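Local coordinates for protein UDP-galactopyranose mutase (Deinococcus radiodurans, PDB 3HDQ) that binds FAD and UDP-galactose and, as in its family, probably interconverts the pyranose and furanose forms of this sugar nucleotide, at residues 32-37 and 254-259; 38-43 and 374-379; 45-50 and 95-100. All coordinates share one frame; numbering follows the deposited sequence.

Interaction 1 of 3, residues 32-37 and 254-259. With FAD (flavin-adenine dinucleotide), chain L.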
loop_
_atom_site.group_PDB
_atom_site.type_symbol
_atom_site.label_atom_id
_atom_site.label_comp_id
_atom_site.label_asym_id
_atom_site.label_seq_id
_atom_site.Cartn_x
_atom_site.Cartn_y
_atom_site.Cartn_z
ATOM N N TYR A 32 -3.144 18.318 -16.910
ATOM C CA TYR A 32 -4.057 17.187 -17.081
ATOM C C TYR A 32 -4.624 16.690 -15.766
ATOM O O TYR A 32 -3.882 16.441 -14.808
ATOM C CB TYR A 32 -3.351 16.009 -17.747
ATOM C CG TYR A 32 -2.924 16.240 -19.162
ATOM C CD1 TYR A 32 -3.731 15.851 -20.218
ATOM C CD2 TYR A 32 -1.698 16.814 -19.448
ATOM C CE1 TYR A 32 -3.338 16.044 -21.524
ATOM C CE2 TYR A 32 -1.292 17.009 -20.749
ATOM C CZ TYR A 32 -2.118 16.630 -21.786
ATOM O OH TYR A 32 -1.723 16.826 -23.096
ATOM N N LEU A 33 -5.942 16.548 -15.730
ATOM C CA LEU A 33 -6.601 15.791 -14.681
ATOM C C LEU A 33 -6.835 14.408 -15.281
ATOM O O LEU A 33 -7.460 14.282 -16.339
ATOM C CB LEU A 33 -7.931 16.444 -14.307
ATOM C CG LEU A 33 -8.961 15.650 -13.505
ATOM C CD1 LEU A 33 -8.372 15.211 -12.192
ATOM C CD2 LEU A 33 -10.207 16.507 -13.267
ATOM N N ILE A 34 -6.298 13.379 -14.637
ATOM C CA ILE A 34 -6.469 12.016 -15.122
ATOM C C ILE A 34 -7.378 11.221 -14.186
ATOM O O ILE A 34 -7.092 11.066 -13.001
ATOM C CB ILE A 34 -5.120 11.316 -15.277
ATOM C CG1 ILE A 34 -4.234 12.101 -16.242
ATOM C CG2 ILE A 34 -5.303 9.915 -15.790
ATOM C CD1 ILE A 34 -2.933 11.376 -16.578
ATOM N N VAL A 35 -8.495 10.747 -14.725
ATOM C CA VAL A 35 -9.494 10.032 -13.932
ATOM C C VAL A 35 -9.285 8.525 -14.041
ATOM O O VAL A 35 -9.476 7.936 -15.113
ATOM C CB VAL A 35 -10.929 10.394 -14.368
ATOM C CG1 VAL A 35 -11.940 9.923 -13.321
ATOM C CG2 VAL A 35 -11.058 11.905 -14.602
ATOM N N GLY A 36 -8.879 7.918 -12.928
ATOM C CA GLY A 36 -8.571 6.495 -12.867
ATOM C C GLY A 36 -7.076 6.222 -12.848
ATOM O O GLY A 36 -6.344 6.751 -13.683
ATOM N N ALA A 37 -6.624 5.399 -11.905
ATOM C CA ALA A 37 -5.203 5.073 -11.773
ATOM C C ALA A 37 -4.885 3.608 -12.124
ATOM O O ALA A 37 -3.963 3.006 -11.564
ATOM C CB ALA A 37 -4.713 5.402 -10.377
ATOM N N HIS A 254 -6.686 19.886 -19.395
ATOM C CA HIS A 254 -7.196 18.771 -20.181
ATOM C C HIS A 254 -7.530 17.581 -19.288
ATOM O O HIS A 254 -6.880 17.368 -18.273
ATOM C CB HIS A 254 -6.195 18.360 -21.266
ATOM C CG HIS A 254 -6.789 17.473 -22.316
ATOM N ND1 HIS A 254 -7.301 17.958 -23.499
ATOM C CD2 HIS A 254 -6.982 16.131 -22.342
ATOM C CE1 HIS A 254 -7.770 16.952 -24.218
ATOM N NE2 HIS A 254 -7.593 15.836 -23.535
ATOM N N MET A 255 -8.558 16.825 -19.662
ATOM C CA MET A 255 -8.963 15.647 -18.903
ATOM C C MET A 255 -8.730 14.356 -19.684
ATOM O O MET A 255 -9.010 14.272 -20.889
ATOM C CB MET A 255 -10.435 15.724 -18.458
ATOM C CG MET A 255 -10.883 14.464 -17.728
ATOM S SD MET A 255 -12.611 14.349 -17.212
ATOM C CE MET A 255 -12.618 15.494 -15.836
ATOM N N ILE A 256 -8.193 13.360 -18.983
ATOM C CA ILE A 256 -8.095 12.005 -19.500
ATOM C C ILE A 256 -9.009 11.143 -18.638
ATOM O O ILE A 256 -8.799 11.032 -17.441
ATOM C CB ILE A 256 -6.634 11.500 -19.487
ATOM C CG1 ILE A 256 -5.802 12.330 -20.471
ATOM C CG2 ILE A 256 -6.557 10.017 -19.863
ATOM C CD1 ILE A 256 -4.394 11.862 -20.649
ATOM N N TYR A 257 -10.048 10.575 -19.250
ATOM C CA TYR A 257 -11.053 9.806 -18.519
ATOM C C TYR A 257 -10.932 8.308 -18.839
ATOM O O TYR A 257 -10.846 7.923 -20.009
ATOM C CB TYR A 257 -12.475 10.341 -18.823
ATOM C CG TYR A 257 -13.597 9.615 -18.099
ATOM C CD1 TYR A 257 -13.921 9.923 -16.786
ATOM C CD2 TYR A 257 -14.331 8.617 -18.734
ATOM C CE1 TYR A 257 -14.940 9.248 -16.120
ATOM C CE2 TYR A 257 -15.348 7.952 -18.093
ATOM C CZ TYR A 257 -15.650 8.260 -16.784
ATOM O OH TYR A 257 -16.677 7.583 -16.142
ATOM N N THR A 258 -10.908 7.474 -17.799
ATOM C CA THR A 258 -10.746 6.026 -17.975
ATOM C C THR A 258 -11.862 5.237 -17.273
ATOM O O THR A 258 -11.795 4.018 -17.147
ATOM C CB THR A 258 -9.344 5.523 -17.525
ATOM O OG1 THR A 258 -9.247 5.496 -16.093
ATOM C CG2 THR A 258 -8.231 6.414 -18.103
ATOM N N GLY A 259 -12.892 5.943 -16.821
ATOM C CA GLY A 259 -14.061 5.303 -16.243
ATOM C C GLY A 259 -15.041 4.861 -17.322
ATOM O O GLY A 259 -14.764 5.007 -18.513
HETATM P PA FAD L . -9.319 -0.030 -14.710
HETATM O O1A FAD L . -8.439 -0.904 -14.031
HETATM O O2A FAD L . -10.639 -0.482 -14.549
HETATM O O5B FAD L . -9.142 1.360 -14.054
HETATM C C5B FAD L . -9.982 2.434 -14.247
HETATM C C4B FAD L . -10.023 3.193 -12.961
HETATM O O4B FAD L . -10.842 4.299 -13.089
HETATM C C3B FAD L . -10.651 2.330 -11.894
HETATM O O3B FAD L . -9.777 2.034 -10.856
HETATM C C2B FAD L . -11.795 3.143 -11.387
HETATM O O2B FAD L . -11.836 3.075 -10.014
HETATM C C1B FAD L . -11.480 4.521 -11.889
HETATM N N9A FAD L . -12.684 5.340 -11.998
HETATM C C8A FAD L . -13.812 5.087 -12.671
HETATM N N7A FAD L . -14.660 6.071 -12.505
HETATM C C5A FAD L . -14.097 6.976 -11.721
HETATM C C6A FAD L . -14.512 8.188 -11.216
HETATM N N6A FAD L . -15.608 8.731 -11.623
HETATM N N1A FAD L . -13.700 8.910 -10.417
HETATM C C2A FAD L . -12.479 8.436 -10.096
HETATM N N3A FAD L . -12.073 7.249 -10.592
HETATM C C4A FAD L . -12.861 6.521 -11.379
HETATM N N1 FAD L . -5.790 -8.724 -18.165
HETATM C C2 FAD L . -4.716 -9.430 -18.534
HETATM O O2 FAD L . -3.938 -9.008 -19.335
HETATM N N3 FAD L . -4.524 -10.629 -17.973
HETATM C C4 FAD L . -5.396 -11.108 -17.054
HETATM O O4 FAD L . -5.239 -12.168 -16.549
HETATM C C4X FAD L . -6.478 -10.383 -16.710
HETATM N N5 FAD L . -7.347 -10.879 -15.806
HETATM C C5X FAD L . -8.427 -10.152 -15.459
HETATM C C6 FAD L . -9.300 -10.660 -14.527
HETATM C C7 FAD L . -10.398 -9.932 -14.165
HETATM C C7M FAD L . -11.347 -10.466 -13.173
HETATM C C8 FAD L . -10.618 -8.702 -14.713
HETATM C C8M FAD L . -11.829 -7.958 -14.292
HETATM C C9 FAD L . -9.735 -8.191 -15.643
HETATM C C9A FAD L . -8.635 -8.915 -16.029
HETATM N N10 FAD L . -7.745 -8.423 -16.939
HETATM C C10 FAD L . -6.676 -9.175 -17.273
HETATM C "C1'" FAD L . -7.990 -7.151 -17.664
HETATM C "C2'" FAD L . -7.434 -5.937 -16.956
HETATM O "O2'" FAD L . -8.102 -5.857 -15.748
HETATM C "C3'" FAD L . -7.669 -4.635 -17.716
HETATM O "O3'" FAD L . -7.034 -4.549 -18.913
HETATM C "C4'" FAD L . -6.985 -3.506 -17.036
HETATM O "O4'" FAD L . -6.963 -3.865 -15.689
HETATM C "C5'" FAD L . -7.763 -2.256 -17.320
HETATM O "O5'" FAD L . -7.070 -1.076 -17.149
HETATM P P FAD L . -7.860 0.259 -17.160
HETATM O O1P FAD L . -7.014 1.301 -16.729
HETATM O O2P FAD L . -8.252 0.494 -18.497
HETATM O O3P FAD L . -9.119 0.088 -16.254
#

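Interaction 2 of 3, residues 38-43 and 374-379. With FAD (flavin-adenine dinucleotide), chain L.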
loop_
_atom_site.group_PDB
_atom_site.type_symbol
_atom_site.label_atom_id
_atom_site.label_comp_id
_atom_site.label_asym_id
_atom_site.label_seq_id
_atom_site.Cartn_x
_atom_site.Cartn_y
_atom_site.Cartn_z
ATOM N N GLY A 38 -5.664 3.035 -13.033
ATOM C CA GLY A 38 -5.353 1.723 -13.572
ATOM C C GLY A 38 -4.254 1.846 -14.606
ATOM O O GLY A 38 -3.547 2.856 -14.644
ATOM N N PHE A 39 -4.096 0.839 -15.454
ATOM C CA PHE A 39 -3.084 0.931 -16.487
ATOM C C PHE A 39 -3.287 2.147 -17.377
ATOM O O PHE A 39 -2.326 2.825 -17.718
ATOM C CB PHE A 39 -3.032 -0.345 -17.330
ATOM C CG PHE A 39 -2.180 -1.409 -16.733
ATOM C CD1 PHE A 39 -2.749 -2.428 -15.991
ATOM C CD2 PHE A 39 -0.800 -1.372 -16.885
ATOM C CE1 PHE A 39 -1.963 -3.408 -15.422
ATOM C CE2 PHE A 39 -0.004 -2.347 -16.316
ATOM C CZ PHE A 39 -0.588 -3.367 -15.579
ATOM N N ALA A 40 -4.535 2.424 -17.745
ATOM C CA ALA A 40 -4.817 3.520 -18.674
ATOM C C ALA A 40 -4.345 4.859 -18.124
ATOM O O ALA A 40 -3.562 5.568 -18.764
ATOM C CB ALA A 40 -6.308 3.573 -19.006
ATOM N N GLY A 41 -4.829 5.214 -16.940
ATOM C CA GLY A 41 -4.450 6.483 -16.347
ATOM C C GLY A 41 -2.972 6.602 -16.000
ATOM O O GLY A 41 -2.348 7.639 -16.242
ATOM N N SER A 42 -2.411 5.541 -15.426
ATOM C CA SER A 42 -1.052 5.579 -14.895
ATOM C C SER A 42 -0.000 5.665 -15.990
ATOM O O SER A 42 1.013 6.318 -15.816
ATOM C CB SER A 42 -0.785 4.356 -14.019
ATOM O OG SER A 42 -1.675 4.332 -12.929
ATOM N N VAL A 43 -0.228 4.987 -17.109
ATOM C CA VAL A 43 0.718 5.049 -18.213
ATOM C C VAL A 43 0.721 6.460 -18.784
ATOM O O VAL A 43 1.775 7.017 -19.064
ATOM C CB VAL A 43 0.383 4.042 -19.326
ATOM C CG1 VAL A 43 1.216 4.343 -20.581
ATOM C CG2 VAL A 43 0.643 2.624 -18.857
ATOM N N ASP A 374 -1.888 -5.669 -21.444
ATOM C CA ASP A 374 -0.918 -5.206 -22.426
ATOM C C ASP A 374 -1.563 -4.312 -23.489
ATOM O O ASP A 374 -0.973 -3.315 -23.892
ATOM C CB ASP A 374 -0.166 -6.374 -23.068
ATOM C CG ASP A 374 -1.033 -7.185 -24.010
ATOM O OD1 ASP A 374 -0.586 -7.474 -25.134
ATOM O OD2 ASP A 374 -2.162 -7.539 -23.621
ATOM N N GLN A 375 -2.770 -4.673 -23.931
ATOM C CA GLN A 375 -3.495 -3.894 -24.945
ATOM C C GLN A 375 -3.873 -2.523 -24.422
ATOM O O GLN A 375 -3.832 -1.542 -25.160
ATOM C CB GLN A 375 -4.769 -4.621 -25.392
ATOM C CG GLN A 375 -4.519 -5.943 -26.096
ATOM C CD GLN A 375 -5.804 -6.704 -26.356
ATOM O OE1 GLN A 375 -6.473 -7.164 -25.425
ATOM N NE2 GLN A 375 -6.155 -6.841 -27.626
ATOM N N VAL A 376 -4.253 -2.446 -23.149
ATOM C CA VAL A 376 -4.506 -1.133 -22.563
ATOM C C VAL A 376 -3.220 -0.303 -22.511
ATOM O O VAL A 376 -3.238 0.870 -22.872
ATOM C CB VAL A 376 -5.201 -1.192 -21.190
ATOM C CG1 VAL A 376 -5.234 0.198 -20.548
ATOM C CG2 VAL A 376 -6.625 -1.728 -21.356
ATOM N N VAL A 377 -2.107 -0.906 -22.095
ATOM C CA VAL A 377 -0.839 -0.184 -22.120
ATOM C C VAL A 377 -0.550 0.349 -23.538
ATOM O O VAL A 377 -0.216 1.520 -23.719
ATOM C CB VAL A 377 0.344 -1.033 -21.600
ATOM C CG1 VAL A 377 1.649 -0.300 -21.820
ATOM C CG2 VAL A 377 0.177 -1.357 -20.112
ATOM N N ALA A 378 -0.708 -0.503 -24.541
ATOM C CA ALA A 378 -0.454 -0.104 -25.927
ATOM C C ALA A 378 -1.383 1.027 -26.345
ATOM O O ALA A 378 -0.971 1.944 -27.049
ATOM C CB ALA A 378 -0.608 -1.305 -26.885
ATOM N N GLN A 379 -2.640 0.948 -25.915
ATOM C CA GLN A 379 -3.602 2.014 -26.199
ATOM C C GLN A 379 -3.137 3.336 -25.584
ATOM O O GLN A 379 -3.164 4.384 -26.236
ATOM C CB GLN A 379 -5.010 1.656 -25.691
ATOM C CG GLN A 379 -6.119 2.541 -26.270
ATOM C CD GLN A 379 -7.472 2.353 -25.581
ATOM O OE1 GLN A 379 -7.550 2.209 -24.357
ATOM N NE2 GLN A 379 -8.548 2.365 -26.375
HETATM P PA FAD L . -9.319 -0.030 -14.710
HETATM O O1A FAD L . -8.439 -0.904 -14.031
HETATM O O2A FAD L . -10.639 -0.482 -14.549
HETATM O O5B FAD L . -9.142 1.360 -14.054
HETATM C C5B FAD L . -9.982 2.434 -14.247
HETATM C C4B FAD L . -10.023 3.193 -12.961
HETATM O O4B FAD L . -10.842 4.299 -13.089
HETATM C C3B FAD L . -10.651 2.330 -11.894
HETATM O O3B FAD L . -9.777 2.034 -10.856
HETATM C C2B FAD L . -11.795 3.143 -11.387
HETATM O O2B FAD L . -11.836 3.075 -10.014
HETATM C C1B FAD L . -11.480 4.521 -11.889
HETATM N N9A FAD L . -12.684 5.340 -11.998
HETATM C C8A FAD L . -13.812 5.087 -12.671
HETATM N N7A FAD L . -14.660 6.071 -12.505
HETATM C C5A FAD L . -14.097 6.976 -11.721
HETATM C C6A FAD L . -14.512 8.188 -11.216
HETATM N N6A FAD L . -15.608 8.731 -11.623
HETATM N N1A FAD L . -13.700 8.910 -10.417
HETATM C C2A FAD L . -12.479 8.436 -10.096
HETATM N N3A FAD L . -12.073 7.249 -10.592
HETATM C C4A FAD L . -12.861 6.521 -11.379
HETATM N N1 FAD L . -5.790 -8.724 -18.165
HETATM C C2 FAD L . -4.716 -9.430 -18.534
HETATM O O2 FAD L . -3.938 -9.008 -19.335
HETATM N N3 FAD L . -4.524 -10.629 -17.973
HETATM C C4 FAD L . -5.396 -11.108 -17.054
HETATM O O4 FAD L . -5.239 -12.168 -16.549
HETATM C C4X FAD L . -6.478 -10.383 -16.710
HETATM N N5 FAD L . -7.347 -10.879 -15.806
HETATM C C5X FAD L . -8.427 -10.152 -15.459
HETATM C C6 FAD L . -9.300 -10.660 -14.527
HETATM C C7 FAD L . -10.398 -9.932 -14.165
HETATM C C7M FAD L . -11.347 -10.466 -13.173
HETATM C C8 FAD L . -10.618 -8.702 -14.713
HETATM C C8M FAD L . -11.829 -7.958 -14.292
HETATM C C9 FAD L . -9.735 -8.191 -15.643
HETATM C C9A FAD L . -8.635 -8.915 -16.029
HETATM N N10 FAD L . -7.745 -8.423 -16.939
HETATM C C10 FAD L . -6.676 -9.175 -17.273
HETATM C "C1'" FAD L . -7.990 -7.151 -17.664
HETATM C "C2'" FAD L . -7.434 -5.937 -16.956
HETATM O "O2'" FAD L . -8.102 -5.857 -15.748
HETATM C "C3'" FAD L . -7.669 -4.635 -17.716
HETATM O "O3'" FAD L . -7.034 -4.549 -18.913
HETATM C "C4'" FAD L . -6.985 -3.506 -17.036
HETATM O "O4'" FAD L . -6.963 -3.865 -15.689
HETATM C "C5'" FAD L . -7.763 -2.256 -17.320
HETATM O "O5'" FAD L . -7.070 -1.076 -17.149
HETATM P P FAD L . -7.860 0.259 -17.160
HETATM O O1P FAD L . -7.014 1.301 -16.729
HETATM O O2P FAD L . -8.252 0.494 -18.497
HETATM O O3P FAD L . -9.119 0.088 -16.254
#

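Interaction 3 of 3, residues 45-50 and 95-100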
loop_
_atom_site.group_PDB
_atom_site.type_symbol
_atom_site.label_atom_id
_atom_site.label_comp_id
_atom_site.label_asym_id
_atom_site.label_seq_id
_atom_site.Cartn_x
_atom_site.Cartn_y
_atom_site.Cartn_z
ATOM N N ALA A 45 -0.238 9.157 -17.125
ATOM C CA ALA A 45 0.318 10.022 -16.092
ATOM C C ALA A 45 1.843 9.995 -16.153
ATOM O O ALA A 45 2.497 11.030 -16.047
ATOM C CB ALA A 45 -0.176 9.612 -14.718
ATOM N N GLU A 46 2.410 8.808 -16.338
ATOM C CA GLU A 46 3.868 8.673 -16.382
ATOM C C GLU A 46 4.474 9.360 -17.610
ATOM O O GLU A 46 5.451 10.104 -17.492
ATOM C CB GLU A 46 4.282 7.193 -16.330
ATOM C CG GLU A 46 5.791 6.967 -16.246
ATOM C CD GLU A 46 6.466 6.968 -17.610
ATOM O OE1 GLU A 46 5.869 6.454 -18.582
ATOM O OE2 GLU A 46 7.599 7.477 -17.712
ATOM N N ARG A 47 3.897 9.091 -18.782
ATOM C CA ARG A 47 4.364 9.690 -20.030
ATOM C C ARG A 47 4.251 11.213 -20.008
ATOM O O ARG A 47 5.212 11.904 -20.302
ATOM C CB ARG A 47 3.599 9.127 -21.228
ATOM C CG ARG A 47 3.870 7.648 -21.505
ATOM C CD ARG A 47 5.260 7.426 -22.116
ATOM N NE ARG A 47 6.314 7.592 -21.123
ATOM C CZ ARG A 47 7.551 7.989 -21.400
ATOM N NH1 ARG A 47 8.444 8.116 -20.424
ATOM N NH2 ARG A 47 7.886 8.271 -22.650
ATOM N N LEU A 48 3.077 11.732 -19.664
ATOM C CA LEU A 48 2.879 13.177 -19.640
ATOM C C LEU A 48 3.835 13.827 -18.618
ATOM O O LEU A 48 4.416 14.885 -18.877
ATOM C CB LEU A 48 1.420 13.534 -19.328
ATOM C CG LEU A 48 0.294 13.680 -20.376
ATOM C CD1 LEU A 48 0.778 14.163 -21.744
ATOM C CD2 LEU A 48 -0.592 12.446 -20.505
ATOM N N ALA A 49 4.017 13.167 -17.474
ATOM C CA ALA A 49 4.882 13.687 -16.410
ATOM C C ALA A 49 6.330 13.830 -16.867
ATOM O O ALA A 49 7.009 14.812 -16.530
ATOM C CB ALA A 49 4.816 12.791 -15.189
ATOM N N SER A 50 6.797 12.840 -17.626
ATOM C CA SER A 50 8.181 12.807 -18.070
ATOM C C SER A 50 8.438 13.896 -19.111
ATOM O O SER A 50 9.582 14.278 -19.346
ATOM C CB SER A 50 8.509 11.445 -18.670
ATOM O OG SER A 50 7.961 11.349 -19.982
ATOM N N PHE A 95 6.238 -4.756 -23.364
ATOM C CA PHE A 95 7.055 -5.477 -22.402
ATOM C C PHE A 95 8.262 -4.647 -21.934
ATOM O O PHE A 95 8.554 -4.578 -20.738
ATOM C CB PHE A 95 7.475 -6.857 -22.920
ATOM C CG PHE A 95 8.232 -7.665 -21.906
ATOM C CD1 PHE A 95 9.612 -7.789 -21.985
ATOM C CD2 PHE A 95 7.565 -8.268 -20.848
ATOM C CE1 PHE A 95 10.311 -8.515 -21.036
ATOM C CE2 PHE A 95 8.253 -8.986 -19.893
ATOM C CZ PHE A 95 9.632 -9.115 -19.989
ATOM N N GLU A 96 8.940 -3.982 -22.860
ATOM C CA GLU A 96 10.085 -3.168 -22.461
ATOM C C GLU A 96 9.681 -1.915 -21.666
ATOM O O GLU A 96 10.333 -1.552 -20.690
ATOM C CB GLU A 96 10.977 -2.841 -23.667
ATOM C CG GLU A 96 11.627 -4.115 -24.242
ATOM C CD GLU A 96 12.734 -3.854 -25.245
ATOM O OE1 GLU A 96 12.681 -2.830 -25.960
ATOM O OE2 GLU A 96 13.656 -4.691 -25.319
ATOM N N TYR A 97 8.591 -1.275 -22.062
ATOM C CA TYR A 97 8.100 -0.118 -21.333
ATOM C C TYR A 97 7.870 -0.456 -19.856
ATOM O O TYR A 97 8.414 0.191 -18.962
ATOM C CB TYR A 97 6.819 0.401 -21.970
ATOM C CG TYR A 97 6.144 1.438 -21.129
ATOM C CD1 TYR A 97 6.598 2.747 -21.120
ATOM C CD2 TYR A 97 5.064 1.105 -20.324
ATOM C CE1 TYR A 97 5.999 3.696 -20.337
ATOM C CE2 TYR A 97 4.457 2.046 -19.542
ATOM C CZ TYR A 97 4.927 3.347 -19.549
ATOM O OH TYR A 97 4.321 4.300 -18.757
ATOM N N LEU A 98 7.086 -1.496 -19.614
ATOM C CA LEU A 98 6.808 -1.956 -18.262
ATOM C C LEU A 98 8.073 -2.365 -17.501
ATOM O O LEU A 98 8.126 -2.261 -16.277
ATOM C CB LEU A 98 5.821 -3.119 -18.305
ATOM C CG LEU A 98 4.372 -2.837 -17.917
ATOM C CD1 LEU A 98 4.014 -1.362 -18.015
ATOM C CD2 LEU A 98 3.425 -3.701 -18.733
ATOM N N SER A 99 9.082 -2.833 -18.230
ATOM C CA SER A 99 10.334 -3.275 -17.625
ATOM C C SER A 99 11.076 -2.114 -16.982
ATOM O O SER A 99 11.956 -2.324 -16.142
ATOM C CB SER A 99 11.231 -3.960 -18.666
ATOM O OG SER A 99 10.762 -5.273 -18.944
ATOM N N ARG A 100 10.725 -0.892 -17.384
ATOM C CA ARG A 100 11.279 0.293 -16.736
ATOM C C ARG A 100 10.832 0.383 -15.268
ATOM O O ARG A 100 11.477 1.046 -14.467
ATOM C CB ARG A 100 10.876 1.576 -17.481
ATOM C CG ARG A 100 11.151 1.585 -19.000
ATOM C CD ARG A 100 10.695 2.921 -19.607
ATOM N NE ARG A 100 11.183 4.038 -18.795
ATOM C CZ ARG A 100 10.522 5.174 -18.577
ATOM N NH1 ARG A 100 9.324 5.374 -19.106
ATOM N NH2 ARG A 100 11.060 6.115 -17.812
#

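Interaction 1 of 3, residues 32-37 and 254-259
Val35 packs beside Tyr257 where strand 30-35, the middle strand of a parallel Rossmann-type sheet, runs next to strand 252-257. Leu33 N donates to His254 O, Leu33 O accepts from Ile256 N, and Val35 N reaches Ile256 O at 2.7 Å, the straightest of these bonds (174° at the hydrogen). From the backbone outward, Val35 CB lies 3.9 Å from Tyr257 CD1. Its CG1, anti to the backbone N (chi1 -166°), points to the cofactor and rests 3.5 Å from FAD N1A, on the adenine. CG2 turns instead to Met255, 3.9 Å from SD. On the same face of the sheet Leu33 CD2 touches Met255 CE at 3.7 Å, the two side chains lying alongside. The other face carries Ile34 and Ile256, side by side under helix 39-50, and Tyr32, whose CD1 meets His254 CB at 3.7 Å. Gly36, at a positive phi, brings its CA within 3.2 Å of FAD O4B; a CB here would run into Thr258. Thr258 N contributes a weak bond to Val35 O, while Thr258 OG1 donates to that oxygen at 2.6 Å, in the carbonyl plane and on a lone pair.

Interaction 2 of 3, residues 38-43 and 374-379
The Phe39 ring is met obliquely by Val377 CG2, which comes 3.4 Å from CD2 and also touches CE2. At the ring's edge, near its plane on the CD1 side, lies FAD O4' of the ribityl chain, and Phe226 packs edge-to-face with it. With Val377 CG1 anti to the backbone N (chi1 173°), CG2 is the branch left to face Phe39, and it also meets CG2 of Val43, one helical turn beyond Phe39, at 4.2 Å. Val376 lies closer to the cofactor. Its CG1 is 3.9 Å from Phe39 CB, equally near Ala40 CB, and 3.7 Å from FAD O2P, while CG2 borders FAD O3'. The axes of segments 39-43 and 374-379 approach to 8.6 Å, their directions 38° apart. Gly38 occupies the N-cap position of helix 39-50, in a turn that fits the Rossmann-type GxGxxG pattern, and a CB on it would clash with FAD O5B. The two segments meet through apolar groups with no hydrogen bond between them; the polar bond goes to the cofactor, from Ala40 N to FAD O1P at 2.9 Å. The N-terminal end of helix 39-50 faces the phosphate and would probably stabilise its negative charge.

Interaction 3 of 3, residues 45-50 and 95-100
Glu46 accepts a hydrogen bond from Tyr97 at the centre of a salt-bridge network that joins helix 39-50 of the Rossmann-like domain to Tyr97 and Arg100 of segment 95-100. Glu46 CG is anti to the backbone N (chi1 -175°) and the chain bends at chi2, turning CD toward the arginines and Tyr97. Tyr97 OH donates to Glu46 OE1 at 2.7 Å, on the anti side, with OE1 at the edge of the ring and in its plane. Arg47 grips the carboxylate side-on: NE reaches OE1 of Glu46 at 2.8 Å, from the face opposite Tyr97 OH, and NH1 reaches OE2 at 2.9 Å, both syn. Arg100 NH1 adds a salt bridge, 3.1 Å from Glu46 OE2 and from above the carboxylate plane. Arg47 NH1 and Arg100 NH1, two donors 3.2 Å apart, make no hydrogen bond; the shared carboxylate would probably offset their like charges. An alanine at Glu46 would probably leave Tyr97 OH without this acceptor and both guanidiniums without their shared counter-charge. Farther out, Phe101 meets the Tyr97 ring edge-to-face, Val377 and Leu381 pack against it, and Phe384 touches Arg47. Ser50 OG lies 3.3 Å above the Arg47 guanidinium plane.

In the fold
From the N terminus, strand 30-35 leads through the glycine-rich turn into helix 39-50, and all three contacts start on this unit. The first loop to close is that of interaction 3, where helix 39-50 is joined to helix 92-99. Interaction 1 closes a longer one, bringing strand 252-257 beside strand 30-35. Interaction 2 closes the longest, setting the C-terminal helix 373-388 against the start of helix 39-50. Interaction 3 nests inside both longer loops, whereas interactions 1 and 2 cross, their segments alternating. All three touch one another: Thr258 on Ala40 joins interactions 1 and 2, Ile256 on Leu48 joins 1 and 3, and Val43 on Tyr97 joins 2 and 3. Interactions 1 and 2 both border FAD.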